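Local coordinates for aminopeptidase C (Lactobacillus rhamnosus, PDB 4K7C), which probably acts as a cysteine aminopeptidase of the papain-like C1 family, removing residues from the amino ends of peptides, at residues Phe226-Tyr230 with Phe248-Tyr252; Asp258-Ile264 with Tyr409-Lys415; Pro272-Thr278 with Val291-Asp297. All coordinates share one frame. Residues are numbered along the deposited sequence.

Contact 1 of 3, residues Phe226-Tyr230 with Phe248-Tyr252; sequences FDFEY and FFKKY
Residues 226-230 run as an extended strand and residues 248-252 as helix, with one wider pi-type turn over 249-252; the Tyr252 N to Phe248 O hydrogen bond (2.9 Å) lies within the helical segment. The two axes approach to 12.3 Å with N-to-C directions 32° apart, and the nearest CA atoms are those of Phe228 and Phe248, 9.0 Å apart. At this spacing the side chains bridge the gap, and no direct hydrogen bond crosses it. The CA-to-CB bonds of Phe226, Phe228 and Tyr230 point toward the helix, those of Phe248 and Tyr252 toward the strand. Phe228 (chi1 t) is central. Phe248 (chi1 t) turns its edge to the Phe228 face, with centroids 5.4 Å apart and planes at 84°; Phe228 in turn presents its edge to the face of Tyr252 (chi1 m), at 5.1 Å and 88°. Phe226 (chi1 p) reaches Phe248 CB with its CZ, 3.8 Å away. Tyr230 (chi1 p) meets Tyr252 more loosely, its CE1 4.2 Å from Tyr252 OH, but one water lies 2.9 Å from Tyr230 OH and donates to Tyr252 OH, also at 2.9 Å. Tyr252 OH is further hydrogen-bonded to Asp240 on the partner strand 237-243, to which Phe226, Phe228 and Tyr230 are joined by backbone hydrogen bonds. From strand 226-231, Glu229 packs on Thr51 of a second subunit. The arrangement is a buried aromatic cluster of two successive T-shaped stacks, fastening a two-stranded antiparallel hairpin to the helix that follows it, 245-253.

Contact 2 of 3, residues Asp258-Ile264 with Tyr409-Lys415; sequences DDYQSII and YQVVISK
Lys415, Ile263 and Gln261 lose the most surface here: the latter two are rungs of antiparallel strands 260-264 and 409-414, whose axes approach to 4.6 Å at 151°, and Lys415 directly follows the second. Gln261 and Ile413 form a hydrogen-bonded pair, N to O 2.9 Å in both directions. Ile263 and Val411 form the next, with Ile263 N to Val411 O 2.8 Å and Val411 N to Ile263 O 2.9 Å. Tyr260-Ser414, Ser262-Val412 and Ile264-Gln410 are the non-hydrogen-bonded pairs. Ile263 (m, t) shares a sheet face with Val411, Ile413 and Gln261; its CD1 lies 3.7 Å from Ile413 CB, and helix 298-310 covers this face through Phe301 and Leu304. These strands belong to the central sheet of the papain-like fold, where 408-414 also pairs with 315-319; opposite Gly318 there, Tyr409 and Gln410 make a classic beta bulge. The Gln261 side chain (t, p) folds back, NE2 donating to Ser262 O at 2.9 Å. On the other face Tyr260 CB meets Val412 CG1 at 3.8 Å. Lys415 N donates to Asp259 O (2.8 Å), and its extended side chain (m, t, t, t) brings NZ to Asp258 O, also 2.8 Å, while the Asp258 carboxylate pairs with Arg289.

Contact 3 of 3, residues Pro272-Thr278 with Val291-Asp297; sequences PYKHLYT and VRHLNLD
A short antiparallel strand pair, partly buried, joins segment 272-278 to segment 291-297 within the central mixed sheet, the axes 4.7 Å apart at closest approach and inclined at 135°. Its firmest rung is Tyr277 with His293, hydrogen-bonded both ways: Tyr277 N to His293 O 2.7 Å, His293 N to Tyr277 O 2.8 Å. Leu276 and Leu294 are the neighbouring non-hydrogen-bonded pair, CA atoms 4.6 Å apart, with Leu276 CD2 3.8 Å from Leu294 CB; helix 420-429 packs on Leu294 through Val425. Toward Lys274 the ladder loosens: Asn295 N to His275 O is 3.2 Å, and Lys274, in the left-handed region (62°/42°), donates from N to Asn295 O at 2.7 Å. Strand 293-295 is an inner strand of this papain-like sheet, running parallel to 260-264 on its other edge, and leads into helix 298-310, for which Asp297 is the N-cap. Tyr273 (chi1 m) lays a ring face against that start, its centroid 4.3 Å from Asp297 CB in a CH-pi contact. Asn295 CB lies 3.7 Å from Tyr277 CE2, while Asn295 OD1 accepts from Ala266 N. Tyr277 OH donates to Pro272 O at a very short 2.4 Å. Beyond the rungs, Thr278 OG1 donates to Val291 O at 2.6 Å.

How the contacts relate
Contacts 2 and 3 are parts of one sheet, their centres 10 Å apart: strands 260-264 and 293-295 are parallel neighbours, giving the order 275-279, 293-295, 260-264, 408-414. Ser262 OG to His293 ND1 (2.6 Å) and Ile264 N to Leu294 O (2.8 Å) are probable hydrogen bonds between them. Contact 3 lies wholly within the sequence between the segments of contact 2, so a local strand pair is built onto one that brings in the late strand 408-414. Contact 1 precedes both and stands apart, its centre about 27 Å from that of contact 2 and 36 Å from that of contact 3; helix 245-253 leads on to strand 260-264, linking the peripheral hairpin to the central sheet.

Contact 1 of 3, residues Phe226-Tyr230 with Phe248-Tyr252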
# COMPACT_ATOMS: atom_id res chain seq x y z
N PHE A 226 -22.81 35.80 -2.67
CA PHE A 226 -21.36 35.54 -2.87
C PHE A 226 -20.86 36.22 -4.14
O PHE A 226 -21.65 36.54 -5.07
CB PHE A 226 -21.14 34.03 -3.00
CG PHE A 226 -21.98 33.38 -4.10
CD1 PHE A 226 -23.29 33.03 -3.88
CD2 PHE A 226 -21.46 33.18 -5.30
CE1 PHE A 226 -24.08 32.47 -4.89
CE2 PHE A 226 -22.19 32.60 -6.33
CZ PHE A 226 -23.53 32.24 -6.13
N ASP A 227 -19.55 36.38 -4.22
CA ASP A 227 -18.87 36.77 -5.45
C ASP A 227 -18.37 35.54 -6.20
O ASP A 227 -17.99 34.54 -5.57
CB ASP A 227 -17.69 37.65 -5.13
CG ASP A 227 -18.06 38.99 -4.61
OD1 ASP A 227 -19.25 39.40 -4.53
OD2 ASP A 227 -17.07 39.70 -4.31
N PHE A 228 -18.41 35.60 -7.52
CA PHE A 228 -17.97 34.51 -8.39
C PHE A 228 -16.80 35.04 -9.23
O PHE A 228 -17.00 36.00 -9.97
CB PHE A 228 -19.12 34.13 -9.26
CG PHE A 228 -18.86 32.97 -10.22
CD1 PHE A 228 -18.13 31.86 -9.83
CD2 PHE A 228 -19.44 32.98 -11.44
CE1 PHE A 228 -17.92 30.81 -10.70
CE2 PHE A 228 -19.31 31.91 -12.31
CZ PHE A 228 -18.53 30.82 -11.93
N GLU A 229 -15.59 34.47 -9.07
CA GLU A 229 -14.43 34.85 -9.83
C GLU A 229 -13.91 33.58 -10.57
O GLU A 229 -13.89 32.52 -9.97
CB GLU A 229 -13.31 35.29 -8.88
CG GLU A 229 -13.51 36.59 -8.13
CD GLU A 229 -12.30 37.00 -7.29
OE1 GLU A 229 -11.34 37.55 -7.86
OE2 GLU A 229 -12.39 36.92 -6.03
N TYR A 230 -13.59 33.69 -11.84
CA TYR A 230 -13.09 32.60 -12.63
C TYR A 230 -12.31 33.11 -13.86
O TYR A 230 -12.35 34.28 -14.18
CB TYR A 230 -14.21 31.68 -13.09
CG TYR A 230 -15.15 32.31 -14.08
CD1 TYR A 230 -16.26 33.07 -13.65
CD2 TYR A 230 -14.94 32.16 -15.44
CE1 TYR A 230 -17.09 33.68 -14.55
CE2 TYR A 230 -15.79 32.75 -16.33
CZ TYR A 230 -16.84 33.52 -15.87
OH TYR A 230 -17.64 34.06 -16.78
N PHE A 248 -27.59 33.60 -9.57
CA PHE A 248 -26.60 32.73 -10.22
C PHE A 248 -27.33 31.73 -11.13
O PHE A 248 -27.00 31.60 -12.30
CB PHE A 248 -25.76 32.01 -9.15
CG PHE A 248 -24.75 31.11 -9.74
CD1 PHE A 248 -23.55 31.61 -10.21
CD2 PHE A 248 -25.08 29.77 -10.02
CE1 PHE A 248 -22.64 30.78 -10.87
CE2 PHE A 248 -24.16 28.97 -10.69
CZ PHE A 248 -22.95 29.48 -11.11
N PHE A 249 -28.33 31.05 -10.61
CA PHE A 249 -29.07 30.15 -11.46
C PHE A 249 -29.63 30.86 -12.70
O PHE A 249 -29.47 30.37 -13.84
CB PHE A 249 -30.18 29.42 -10.74
CG PHE A 249 -30.94 28.45 -11.65
CD1 PHE A 249 -30.43 27.19 -11.93
CD2 PHE A 249 -32.14 28.85 -12.28
CE1 PHE A 249 -31.08 26.37 -12.83
CE2 PHE A 249 -32.83 27.99 -13.12
CZ PHE A 249 -32.30 26.78 -13.43
N LYS A 250 -30.33 31.97 -12.48
CA LYS A 250 -30.96 32.70 -13.59
C LYS A 250 -29.94 33.14 -14.64
O LYS A 250 -30.19 33.03 -15.81
CB LYS A 250 -31.81 33.88 -13.03
CG LYS A 250 -33.01 33.42 -12.18
CD LYS A 250 -33.86 34.60 -11.64
CE LYS A 250 -35.34 34.24 -11.60
NZ LYS A 250 -35.60 33.68 -10.27
N LYS A 251 -28.75 33.59 -14.23
CA LYS A 251 -27.75 34.11 -15.16
C LYS A 251 -26.90 33.07 -15.87
O LYS A 251 -26.72 33.15 -17.09
CB LYS A 251 -26.86 35.14 -14.47
CG LYS A 251 -25.74 35.71 -15.31
CD LYS A 251 -25.08 36.90 -14.66
CE LYS A 251 -23.82 37.35 -15.42
NZ LYS A 251 -23.18 38.46 -14.67
N TYR A 252 -26.47 32.06 -15.12
CA TYR A 252 -25.51 31.08 -15.64
C TYR A 252 -26.17 29.84 -16.23
O TYR A 252 -25.60 29.25 -17.15
CB TYR A 252 -24.39 30.78 -14.57
CG TYR A 252 -23.50 31.90 -14.36
CD1 TYR A 252 -22.34 32.06 -15.16
CD2 TYR A 252 -23.77 32.87 -13.37
CE1 TYR A 252 -21.51 33.17 -14.97
CE2 TYR A 252 -22.93 33.98 -13.17
CZ TYR A 252 -21.81 34.13 -13.99
OH TYR A 252 -20.95 35.23 -13.85
O HOH W 1 -19.38 36.24 -16.02

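Contact 2 of 3, residues Asp258-Ile264 with Tyr409-Lys415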
# COMPACT_ATOMS: atom_id res chain seq x y z
N ASP A 258 -40.11 24.52 -16.05
CA ASP A 258 -41.29 23.97 -16.67
C ASP A 258 -41.15 23.30 -18.02
O ASP A 258 -42.12 22.64 -18.45
CB ASP A 258 -42.37 25.10 -16.88
CG ASP A 258 -43.22 25.31 -15.68
OD1 ASP A 258 -43.59 24.33 -15.00
OD2 ASP A 258 -43.57 26.51 -15.43
N ASP A 259 -40.05 23.58 -18.73
CA ASP A 259 -39.86 23.15 -20.07
C ASP A 259 -39.57 21.63 -20.11
O ASP A 259 -39.48 21.14 -21.21
CB ASP A 259 -38.63 23.83 -20.69
CG ASP A 259 -38.85 25.31 -21.04
OD1 ASP A 259 -39.99 25.74 -20.91
OD2 ASP A 259 -37.86 25.94 -21.46
N TYR A 260 -39.45 20.95 -18.94
CA TYR A 260 -38.88 19.53 -18.89
C TYR A 260 -39.92 18.55 -18.46
O TYR A 260 -40.66 18.82 -17.53
CB TYR A 260 -37.60 19.43 -17.98
CG TYR A 260 -36.55 20.40 -18.50
CD1 TYR A 260 -35.85 20.14 -19.63
CD2 TYR A 260 -36.39 21.65 -17.91
CE1 TYR A 260 -34.96 21.07 -20.17
CE2 TYR A 260 -35.49 22.59 -18.44
CZ TYR A 260 -34.80 22.30 -19.55
OH TYR A 260 -33.96 23.19 -20.09
N GLN A 261 -39.97 17.41 -19.11
CA GLN A 261 -40.90 16.38 -18.74
C GLN A 261 -40.14 15.05 -18.42
O GLN A 261 -39.37 14.57 -19.23
CB GLN A 261 -41.89 16.18 -19.85
CG GLN A 261 -42.95 15.13 -19.61
CD GLN A 261 -43.80 15.45 -18.43
OE1 GLN A 261 -44.42 16.53 -18.36
NE2 GLN A 261 -43.90 14.54 -17.53
N SER A 262 -40.49 14.50 -17.29
CA SER A 262 -40.08 13.16 -16.90
C SER A 262 -40.89 12.18 -17.72
O SER A 262 -42.12 12.21 -17.68
CB SER A 262 -40.25 12.93 -15.43
OG SER A 262 -39.93 11.56 -15.13
N ILE A 263 -40.20 11.35 -18.45
CA ILE A 263 -40.79 10.28 -19.28
C ILE A 263 -40.36 8.95 -18.71
O ILE A 263 -39.16 8.79 -18.40
CB ILE A 263 -40.35 10.51 -20.71
CG1 ILE A 263 -41.01 11.86 -21.18
CG2 ILE A 263 -40.84 9.40 -21.61
CD1 ILE A 263 -40.54 12.32 -22.48
N ILE A 264 -41.33 8.04 -18.56
CA ILE A 264 -40.99 6.67 -18.08
C ILE A 264 -41.36 5.66 -19.12
O ILE A 264 -42.12 5.98 -20.05
CB ILE A 264 -41.62 6.33 -16.72
CG1 ILE A 264 -43.16 6.33 -16.73
CG2 ILE A 264 -41.06 7.26 -15.68
CD1 ILE A 264 -43.86 5.88 -15.46
N TYR A 409 -35.55 3.10 -17.28
CA TYR A 409 -36.92 3.36 -16.95
C TYR A 409 -37.36 4.82 -17.09
O TYR A 409 -38.57 5.03 -17.19
CB TYR A 409 -37.26 2.93 -15.57
CG TYR A 409 -37.00 1.42 -15.31
CD1 TYR A 409 -37.91 0.50 -15.71
CD2 TYR A 409 -35.86 0.98 -14.62
CE1 TYR A 409 -37.73 -0.86 -15.54
CE2 TYR A 409 -35.70 -0.40 -14.39
CZ TYR A 409 -36.64 -1.32 -14.84
OH TYR A 409 -36.47 -2.67 -14.63
N GLN A 410 -36.42 5.76 -17.14
CA GLN A 410 -36.78 7.17 -17.17
C GLN A 410 -35.78 8.00 -17.95
O GLN A 410 -34.58 7.74 -17.88
CB GLN A 410 -36.75 7.71 -15.77
CG GLN A 410 -37.71 7.11 -14.79
CD GLN A 410 -37.61 7.87 -13.51
OE1 GLN A 410 -38.34 7.62 -12.51
NE2 GLN A 410 -36.67 8.80 -13.50
N VAL A 411 -36.30 8.98 -18.71
CA VAL A 411 -35.47 10.00 -19.34
C VAL A 411 -36.23 11.35 -19.10
O VAL A 411 -37.44 11.33 -18.90
CB VAL A 411 -35.24 9.87 -20.85
CG1 VAL A 411 -34.21 8.78 -21.14
CG2 VAL A 411 -36.53 9.57 -21.59
N VAL A 412 -35.47 12.42 -18.98
CA VAL A 412 -36.04 13.74 -18.88
C VAL A 412 -35.81 14.45 -20.20
O VAL A 412 -34.68 14.66 -20.67
CB VAL A 412 -35.50 14.54 -17.69
CG1 VAL A 412 -36.05 15.94 -17.66
CG2 VAL A 412 -35.82 13.85 -16.39
N ILE A 413 -36.93 14.79 -20.87
CA ILE A 413 -36.91 15.40 -22.20
C ILE A 413 -37.52 16.83 -22.23
O ILE A 413 -38.53 17.03 -21.54
CB ILE A 413 -37.66 14.48 -23.18
CG1 ILE A 413 -36.94 13.07 -23.22
CG2 ILE A 413 -37.73 15.07 -24.54
CD1 ILE A 413 -35.59 13.09 -23.85
N SER A 414 -36.91 17.76 -22.98
CA SER A 414 -37.54 19.09 -23.20
C SER A 414 -38.80 18.90 -24.00
O SER A 414 -38.81 18.22 -25.03
CB SER A 414 -36.71 20.16 -23.86
OG SER A 414 -35.41 20.20 -23.41
N LYS A 415 -39.86 19.45 -23.45
CA LYS A 415 -41.23 19.38 -23.99
C LYS A 415 -41.32 19.73 -25.49
O LYS A 415 -42.16 19.18 -26.22
CB LYS A 415 -42.17 20.23 -23.13
CG LYS A 415 -42.57 19.62 -21.80
CD LYS A 415 -43.38 20.62 -20.96
CE LYS A 415 -43.68 20.07 -19.65
NZ LYS A 415 -44.36 21.04 -18.76
O HOH W 2 -44.30 21.81 -15.39

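Contact 3 of 3, residues Pro272-Thr278 with Val291-Asp297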
# COMPACT_ATOMS: atom_id res chain seq x y z
N PRO A 272 -51.19 2.26 -18.62
CA PRO A 272 -51.25 2.52 -20.02
C PRO A 272 -50.44 3.75 -20.43
O PRO A 272 -50.31 4.72 -19.64
CB PRO A 272 -52.76 2.76 -20.30
CG PRO A 272 -53.40 2.95 -18.98
CD PRO A 272 -52.53 2.22 -17.99
N TYR A 273 -49.99 3.70 -21.66
CA TYR A 273 -49.12 4.71 -22.25
C TYR A 273 -49.89 6.01 -22.54
O TYR A 273 -51.14 6.04 -22.62
CB TYR A 273 -48.49 4.20 -23.48
CG TYR A 273 -47.55 3.01 -23.30
CD1 TYR A 273 -46.55 3.03 -22.32
CD2 TYR A 273 -47.61 1.89 -24.17
CE1 TYR A 273 -45.67 1.96 -22.15
CE2 TYR A 273 -46.75 0.81 -24.00
CZ TYR A 273 -45.78 0.86 -22.98
OH TYR A 273 -44.87 -0.12 -22.78
N LYS A 274 -49.14 7.08 -22.72
CA LYS A 274 -49.77 8.43 -23.02
C LYS A 274 -50.69 8.93 -21.92
O LYS A 274 -51.72 9.52 -22.18
CB LYS A 274 -50.55 8.37 -24.35
CG LYS A 274 -49.74 7.86 -25.48
CD LYS A 274 -50.56 7.77 -26.74
CE LYS A 274 -49.72 7.78 -27.99
NZ LYS A 274 -50.70 7.62 -29.14
N HIS A 275 -50.27 8.75 -20.68
CA HIS A 275 -50.88 9.37 -19.56
C HIS A 275 -49.81 9.78 -18.56
O HIS A 275 -48.71 9.23 -18.53
CB HIS A 275 -51.87 8.41 -18.85
CG HIS A 275 -53.02 7.96 -19.73
ND1 HIS A 275 -54.07 8.81 -20.08
CD2 HIS A 275 -53.22 6.82 -20.44
CE1 HIS A 275 -54.89 8.19 -20.92
NE2 HIS A 275 -54.40 6.98 -21.15
N LEU A 276 -50.21 10.66 -17.67
CA LEU A 276 -49.41 11.03 -16.55
C LEU A 276 -49.68 10.31 -15.28
O LEU A 276 -50.85 10.01 -14.89
CB LEU A 276 -49.58 12.50 -16.22
CG LEU A 276 -49.01 13.47 -17.19
CD1 LEU A 276 -49.29 14.88 -16.65
CD2 LEU A 276 -47.50 13.31 -17.41
N TYR A 277 -48.58 10.06 -14.58
CA TYR A 277 -48.58 9.35 -13.32
C TYR A 277 -47.85 10.08 -12.24
O TYR A 277 -46.89 10.79 -12.52
CB TYR A 277 -47.93 7.92 -13.50
CG TYR A 277 -48.65 7.07 -14.48
CD1 TYR A 277 -49.64 6.20 -14.05
CD2 TYR A 277 -48.41 7.18 -15.82
CE1 TYR A 277 -50.37 5.45 -14.96
CE2 TYR A 277 -49.14 6.46 -16.76
CZ TYR A 277 -50.12 5.57 -16.29
OH TYR A 277 -50.84 4.91 -17.26
N THR A 278 -48.33 9.95 -11.00
CA THR A 278 -47.59 10.38 -9.83
C THR A 278 -47.58 9.27 -8.81
O THR A 278 -48.25 8.25 -8.98
CB THR A 278 -48.15 11.72 -9.25
OG1 THR A 278 -47.21 12.30 -8.33
CG2 THR A 278 -49.50 11.52 -8.51
N VAL A 291 -44.17 15.24 -8.46
CA VAL A 291 -43.67 14.28 -9.46
C VAL A 291 -44.78 14.03 -10.50
O VAL A 291 -45.95 13.74 -10.13
CB VAL A 291 -43.21 12.96 -8.74
CG1 VAL A 291 -42.89 11.80 -9.72
CG2 VAL A 291 -42.01 13.24 -7.83
N ARG A 292 -44.40 14.14 -11.76
CA ARG A 292 -45.25 13.78 -12.94
C ARG A 292 -44.47 13.01 -14.01
O ARG A 292 -43.50 13.53 -14.57
CB ARG A 292 -45.77 15.11 -13.56
CG ARG A 292 -46.85 15.85 -12.76
CD ARG A 292 -48.16 15.09 -12.51
NE ARG A 292 -49.09 15.93 -11.75
CZ ARG A 292 -49.19 16.02 -10.44
NH1 ARG A 292 -48.47 15.26 -9.65
NH2 ARG A 292 -50.09 16.88 -9.91
N HIS A 293 -44.80 11.72 -14.21
CA HIS A 293 -44.19 10.91 -15.18
C HIS A 293 -45.19 10.64 -16.32
O HIS A 293 -46.32 10.23 -16.05
CB HIS A 293 -43.82 9.54 -14.57
CG HIS A 293 -42.83 9.57 -13.47
ND1 HIS A 293 -41.58 10.13 -13.62
CD2 HIS A 293 -42.84 8.99 -12.25
CE1 HIS A 293 -40.90 9.97 -12.49
NE2 HIS A 293 -41.64 9.30 -11.64
N LEU A 294 -44.73 10.82 -17.53
CA LEU A 294 -45.44 10.45 -18.75
C LEU A 294 -44.91 9.09 -19.24
O LEU A 294 -43.73 8.98 -19.67
CB LEU A 294 -45.22 11.51 -19.82
CG LEU A 294 -45.72 11.34 -21.23
CD1 LEU A 294 -47.22 11.27 -21.13
CD2 LEU A 294 -45.25 12.46 -22.11
N ASN A 295 -45.77 8.07 -19.19
CA ASN A 295 -45.41 6.75 -19.65
C ASN A 295 -45.57 6.60 -21.13
O ASN A 295 -46.67 6.85 -21.67
CB ASN A 295 -46.28 5.72 -18.97
CG ASN A 295 -45.62 4.36 -18.96
OD1 ASN A 295 -44.39 4.24 -19.08
ND2 ASN A 295 -46.41 3.34 -18.84
N LEU A 296 -44.49 6.21 -21.81
CA LEU A 296 -44.47 5.99 -23.24
C LEU A 296 -43.79 4.67 -23.57
O LEU A 296 -42.92 4.19 -22.81
CB LEU A 296 -43.70 7.10 -23.93
CG LEU A 296 -44.26 8.51 -23.73
CD1 LEU A 296 -43.33 9.48 -24.40
CD2 LEU A 296 -45.68 8.62 -24.34
N ASP A 297 -44.15 4.13 -24.73
CA ASP A 297 -43.52 2.93 -25.27
C ASP A 297 -42.03 3.18 -25.52
O ASP A 297 -41.60 4.31 -25.74
CB ASP A 297 -44.18 2.51 -26.58
CG ASP A 297 -43.87 3.45 -27.69
OD1 ASP A 297 -44.46 4.54 -27.70
OD2 ASP A 297 -43.05 3.10 -28.55